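Local structure of galactonate dehydratase (5OLC) at residues Leu85-Glu88 with Met89-Arg92; His205-Cys208 with Tyr209-Ile213. The protein belongs to the mandelate racemase/muconate lactonizing enzyme family of the enolase superfamily, with an N-terminal capping domain and a TIM-barrel-like C-terminal domain. All coordinates share one frame; numbering follows the deposited sequence.

Interaction 1 (Leu85-Glu88 with Met89-Arg92)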
loop_
_atom_site.group_PDB
_atom_site.type_symbol
_atom_site.label_atom_id
_atom_site.label_comp_id
_atom_site.label_asym_id
_atom_site.label_seq_id
_atom_site.Cartn_x
_atom_site.Cartn_y
_atom_site.Cartn_z
ATOM N N LEU A 85 -4.064 36.458 14.660
ATOM C CA LEU A 85 -4.421 36.121 16.049
ATOM C C LEU A 85 -4.535 34.614 16.201
ATOM O O LEU A 85 -4.006 34.077 17.170
ATOM C CB LEU A 85 -5.719 36.830 16.497
ATOM C CG LEU A 85 -5.748 38.352 16.330
ATOM C CD1 LEU A 85 -7.124 38.894 16.525
ATOM C CD2 LEU A 85 -4.773 39.038 17.268
ATOM N N TRP A 86 -5.197 33.931 15.221
ATOM C CA TRP A 86 -5.396 32.474 15.193
ATOM C C TRP A 86 -4.059 31.782 15.211
ATOM O O TRP A 86 -3.859 30.889 16.026
ATOM C CB TRP A 86 -6.209 32.043 13.970
ATOM C CG TRP A 86 -6.882 30.721 14.114
ATOM C CD1 TRP A 86 -8.203 30.500 14.358
ATOM C CD2 TRP A 86 -6.278 29.427 13.975
ATOM N NE1 TRP A 86 -8.452 29.146 14.433
ATOM C CE2 TRP A 86 -7.293 28.466 14.189
ATOM C CE3 TRP A 86 -4.968 28.983 13.705
ATOM C CZ2 TRP A 86 -7.046 27.095 14.132
ATOM C CZ3 TRP A 86 -4.713 27.622 13.696
ATOM C CH2 TRP A 86 -5.746 26.695 13.901
ATOM N N GLN A 87 -3.117 32.242 14.386
ATOM C CA GLN A 87 -1.770 31.690 14.348
ATOM C C GLN A 87 -0.957 31.959 15.627
ATOM O O GLN A 87 -0.110 31.138 15.986
ATOM C CB GLN A 87 -1.023 32.159 13.091
ATOM C CG GLN A 87 -1.346 31.316 11.858
ATOM C CD GLN A 87 -0.891 29.874 12.000
ATOM O OE1 GLN A 87 0.310 29.570 12.078
ATOM N NE2 GLN A 87 -1.850 28.959 12.072
ATOM N N GLU A 88 -1.221 33.082 16.319
ATOM C CA GLU A 88 -0.536 33.386 17.583
ATOM C C GLU A 88 -1.017 32.383 18.638
ATOM O O GLU A 88 -0.194 31.716 19.262
ATOM C CB GLU A 88 -0.775 34.848 18.022
ATOM C CG GLU A 88 -0.226 35.202 19.401
ATOM C CD GLU A 88 1.272 35.383 19.605
ATOM O OE1 GLU A 88 1.653 35.726 20.748
ATOM O OE2 GLU A 88 2.063 35.201 18.648
ATOM N N MET A 89 -2.355 32.221 18.767
ATOM C CA MET A 89 -3.018 31.286 19.669
ATOM C C MET A 89 -2.568 29.875 19.391
ATOM O O MET A 89 -2.330 29.135 20.329
ATOM C CB MET A 89 -4.537 31.384 19.507
ATOM C CG MET A 89 -5.138 32.649 20.087
ATOM S SD MET A 89 -6.931 32.497 20.113
ATOM C CE MET A 89 -7.338 32.962 18.479
ATOM N N TYR A 90 -2.428 29.502 18.105
ATOM C CA TYR A 90 -1.948 28.174 17.698
ATOM C C TYR A 90 -0.507 27.990 18.144
ATOM O O TYR A 90 -0.258 27.077 18.911
ATOM C CB TYR A 90 -2.100 27.932 16.190
ATOM C CG TYR A 90 -1.719 26.523 15.774
ATOM C CD1 TYR A 90 -2.607 25.462 15.931
ATOM C CD2 TYR A 90 -0.470 26.251 15.222
ATOM C CE1 TYR A 90 -2.259 24.163 15.557
ATOM C CE2 TYR A 90 -0.102 24.954 14.868
ATOM C CZ TYR A 90 -1.005 23.916 15.021
ATOM O OH TYR A 90 -0.645 22.644 14.636
ATOM N N ARG A 91 0.430 28.884 17.734
ATOM C CA ARG A 91 1.842 28.828 18.157
ATOM C C ARG A 91 1.982 28.666 19.679
ATOM O O ARG A 91 2.828 27.895 20.129
ATOM C CB ARG A 91 2.644 30.050 17.651
ATOM C CG ARG A 91 3.116 29.960 16.198
ATOM C CD ARG A 91 4.426 29.177 16.012
ATOM N NE ARG A 91 5.635 29.974 16.267
ATOM C CZ ARG A 91 6.856 29.665 15.823
ATOM N NH1 ARG A 91 7.048 28.582 15.075
ATOM N NH2 ARG A 91 7.889 30.448 16.103
ATOM N N ARG A 92 1.091 29.314 20.457
ATOM C CA ARG A 92 1.086 29.242 21.914
ATOM C C ARG A 92 0.546 27.901 22.453
ATOM O O ARG A 92 1.127 27.344 23.391
ATOM C CB ARG A 92 0.298 30.423 22.537
ATOM C CG ARG A 92 0.815 31.831 22.230
ATOM C CD ARG A 92 2.022 32.294 23.041
ATOM N NE ARG A 92 2.517 33.578 22.539
ATOM C CZ ARG A 92 3.350 34.392 23.183
ATOM N NH1 ARG A 92 3.795 34.079 24.392
ATOM N NH2 ARG A 92 3.726 35.538 22.630
#
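Glu88 and Arg92 form a salt bridge one helical turn apart. Glu88 OE1 takes both bonds: Arg92 NH2 lies 2.8 Å from Glu88 OE1, and Arg92 NE lies 2.9 Å from the same oxygen. NH2 arrives on the syn side of the carboxylate, close to its plane. NE comes from well above that plane. The grip is side-on, with the carboxylate and guanidinium planes 66° apart. Both N-H directions bend clearly from straight. CG of Glu88 stands anti to the backbone N (chi1 174°), and the bend at chi2 brings the carboxylate to Arg92.

Trp86 and Tyr90, also four residues apart, meet on another side of the helix. Tyr90 CB rests 3.6 Å from Trp86 CZ3. The ring planes are nearly parallel, at 14°, but slid apart. The Tyr90 ring and the six-membered ring of Trp86 have centroids 5.6 Å apart and barely overlap.

All of this lies on helix 82-93 of the N-terminal domain, the capping domain of the enolase superfamily. Both side-chain pairs have the i to i+4 spacing that puts residues on the same side of an alpha-helix. Backbone bonds of the same spacing hold the frame, including Met89 N to Leu85 O at 3.0 Å and Arg92 N to Glu88 O at 3.0 Å.

Further out, Trp86 NE1 is hydrogen-bonded to Gly282 O, and the Trp86 side chain also touches Ile106 of helix 101-120. Met89 lies on Ile109 of that helix. Tyr90 packs on Leu258 of helix 258-267 and on Glu234 of another subunit. Phe73 touches both Glu88 and Arg92.

Interaction 2 (His205-Cys208 with Tyr209-Ile213)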
loop_
_atom_site.group_PDB
_atom_site.type_symbol
_atom_site.label_atom_id
_atom_site.label_comp_id
_atom_site.label_asym_id
_atom_site.label_seq_id
_atom_site.Cartn_x
_atom_site.Cartn_y
_atom_site.Cartn_z
ATOM N N HIS A 205 -21.344 7.511 19.760
ATOM C CA HIS A 205 -20.305 6.469 19.927
ATOM C C HIS A 205 -20.658 5.425 21.025
ATOM O O HIS A 205 -19.765 4.776 21.586
ATOM C CB HIS A 205 -18.890 7.068 20.129
ATOM C CG HIS A 205 -18.881 8.469 20.641
ATOM N ND1 HIS A 205 -19.047 9.543 19.788
ATOM C CD2 HIS A 205 -18.803 8.922 21.910
ATOM C CE1 HIS A 205 -19.039 10.616 20.559
ATOM N NE2 HIS A 205 -18.890 10.291 21.844
ATOM N N ALA A 206 -21.981 5.246 21.283
ATOM C CA ALA A 206 -22.558 4.318 22.258
ATOM C C ALA A 206 -22.603 2.879 21.716
ATOM O O ALA A 206 -23.079 1.973 22.408
ATOM C CB ALA A 206 -23.952 4.781 22.649
ATOM N N TYR A 207 -22.080 2.667 20.498
ATOM C CA TYR A 207 -22.038 1.356 19.868
ATOM C C TYR A 207 -20.663 0.987 19.325
ATOM O O TYR A 207 -19.844 1.861 19.036
ATOM C CB TYR A 207 -23.102 1.244 18.765
ATOM C CG TYR A 207 -24.520 1.158 19.281
ATOM C CD1 TYR A 207 -24.957 0.049 19.993
ATOM C CD2 TYR A 207 -25.444 2.159 19.002
ATOM C CE1 TYR A 207 -26.269 -0.050 20.445
ATOM C CE2 TYR A 207 -26.765 2.066 19.438
ATOM C CZ TYR A 207 -27.170 0.963 20.166
ATOM O OH TYR A 207 -28.455 0.870 20.623
ATOM N N CYS A 208 -20.416 -0.327 19.217
ATOM C CA CYS A 208 -19.197 -0.925 18.679
ATOM C C CYS A 208 -19.535 -1.409 17.277
ATOM O O CYS A 208 -20.717 -1.513 16.947
ATOM C CB CYS A 208 -18.714 -2.073 19.566
ATOM S SG CYS A 208 -18.631 -1.668 21.332
ATOM N N TYR A 209 -18.517 -1.704 16.451
ATOM C CA TYR A 209 -18.712 -2.148 15.071
ATOM C C TYR A 209 -19.796 -3.230 14.891
ATOM O O TYR A 209 -20.652 -3.060 14.028
ATOM C CB TYR A 209 -17.389 -2.587 14.423
ATOM C CG TYR A 209 -17.565 -3.106 13.012
ATOM C CD1 TYR A 209 -18.076 -2.289 12.004
ATOM C CD2 TYR A 209 -17.245 -4.421 12.687
ATOM C CE1 TYR A 209 -18.276 -2.772 10.714
ATOM C CE2 TYR A 209 -17.425 -4.911 11.395
ATOM C CZ TYR A 209 -17.937 -4.081 10.411
ATOM O OH TYR A 209 -18.118 -4.557 9.140
ATOM N N LYS A 210 -19.773 -4.305 15.709
ATOM C CA LYS A 210 -20.753 -5.405 15.663
ATOM C C LYS A 210 -22.180 -4.921 16.007
ATOM O O LYS A 210 -23.158 -5.391 15.419
ATOM C CB LYS A 210 -20.350 -6.537 16.631
ATOM C CG LYS A 210 -19.171 -7.409 16.174
ATOM C CD LYS A 210 -19.023 -8.682 17.027
ATOM C CE LYS A 210 -18.344 -8.469 18.368
ATOM N NZ LYS A 210 -18.730 -9.497 19.374
ATOM N N GLU A 211 -22.283 -4.000 16.971
ATOM C CA GLU A 211 -23.545 -3.426 17.432
ATOM C C GLU A 211 -24.092 -2.403 16.437
ATOM O O GLU A 211 -25.313 -2.254 16.322
ATOM C CB GLU A 211 -23.349 -2.777 18.810
ATOM C CG GLU A 211 -23.272 -3.779 19.951
ATOM C CD GLU A 211 -22.738 -3.287 21.284
ATOM O OE1 GLU A 211 -22.149 -2.184 21.336
ATOM O OE2 GLU A 211 -22.874 -4.035 22.278
ATOM N N ALA A 212 -23.183 -1.704 15.726
ATOM C CA ALA A 212 -23.501 -0.673 14.743
ATOM C C ALA A 212 -24.100 -1.249 13.466
ATOM O O ALA A 212 -25.142 -0.747 13.044
ATOM C CB ALA A 212 -22.269 0.165 14.436
ATOM N N ILE A 213 -23.475 -2.307 12.860
ATOM C CA ILE A 213 -24.018 -2.935 11.639
ATOM C C ILE A 213 -25.304 -3.682 11.928
ATOM O O ILE A 213 -26.160 -3.757 11.047
ATOM C CB ILE A 213 -23.074 -3.805 10.771
ATOM C CG1 ILE A 213 -21.626 -3.798 11.249
ATOM C CG2 ILE A 213 -23.185 -3.393 9.305
ATOM C CD1 ILE A 213 -21.083 -5.150 11.393
#
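Cys208, the N-cap of helix 209-219, is bonded through its backbone to Ala212 and, weakly, to the Glu211 side chain. Its carbonyl oxygen accepts from Ala212 N, with Cys208 O and Ala212 N 2.8 Å apart. Its amide is met from the side chain of Glu211. Cys208 N reaches Glu211 OE1 at 3.3 Å, a weak bond. CG of Glu211 lies anti to the carbonyl carbon (chi1 -76°), and the extended chain beyond it carries OE1 to Cys208 N.

Tyr207 adds an apolar contact. Its CD1 lies 3.5 Å from Glu211 CB, and the ring stands almost square to the carboxylate plane, at 81°. The phenol oxygen is satisfied by Asp182 OD2 and Gly178 N. Tyr209 makes a cation-pi contact with Arg241.

This is the entry from the loop after strand 198-202 into the next barrel helix. A carboxylate three residues past the N-cap reaches back to the cap amide, as in half of a capping box. Its negative charge would probably suit the positive end of the helix dipole.

Interaction 1 and interaction 2 belong to different domains. Residues 85-92 lie on a helix of the N-terminal domain, and residues 205-213 lead from a loop into a helix of the barrel domain. Their centres are 37 Å apart and their nearest atoms about 21 Å apart, so they do not touch. Both are local, but one lies within a helix and the other is a helix start. Each also lies near subunit boundaries. The neighbouring subunit that meets Tyr90 of interaction 1 also supplies Asp95, which is hydrogen-bonded to His205 NE2 in interaction 2. Tyr209 packs on Asp272 of a different subunit.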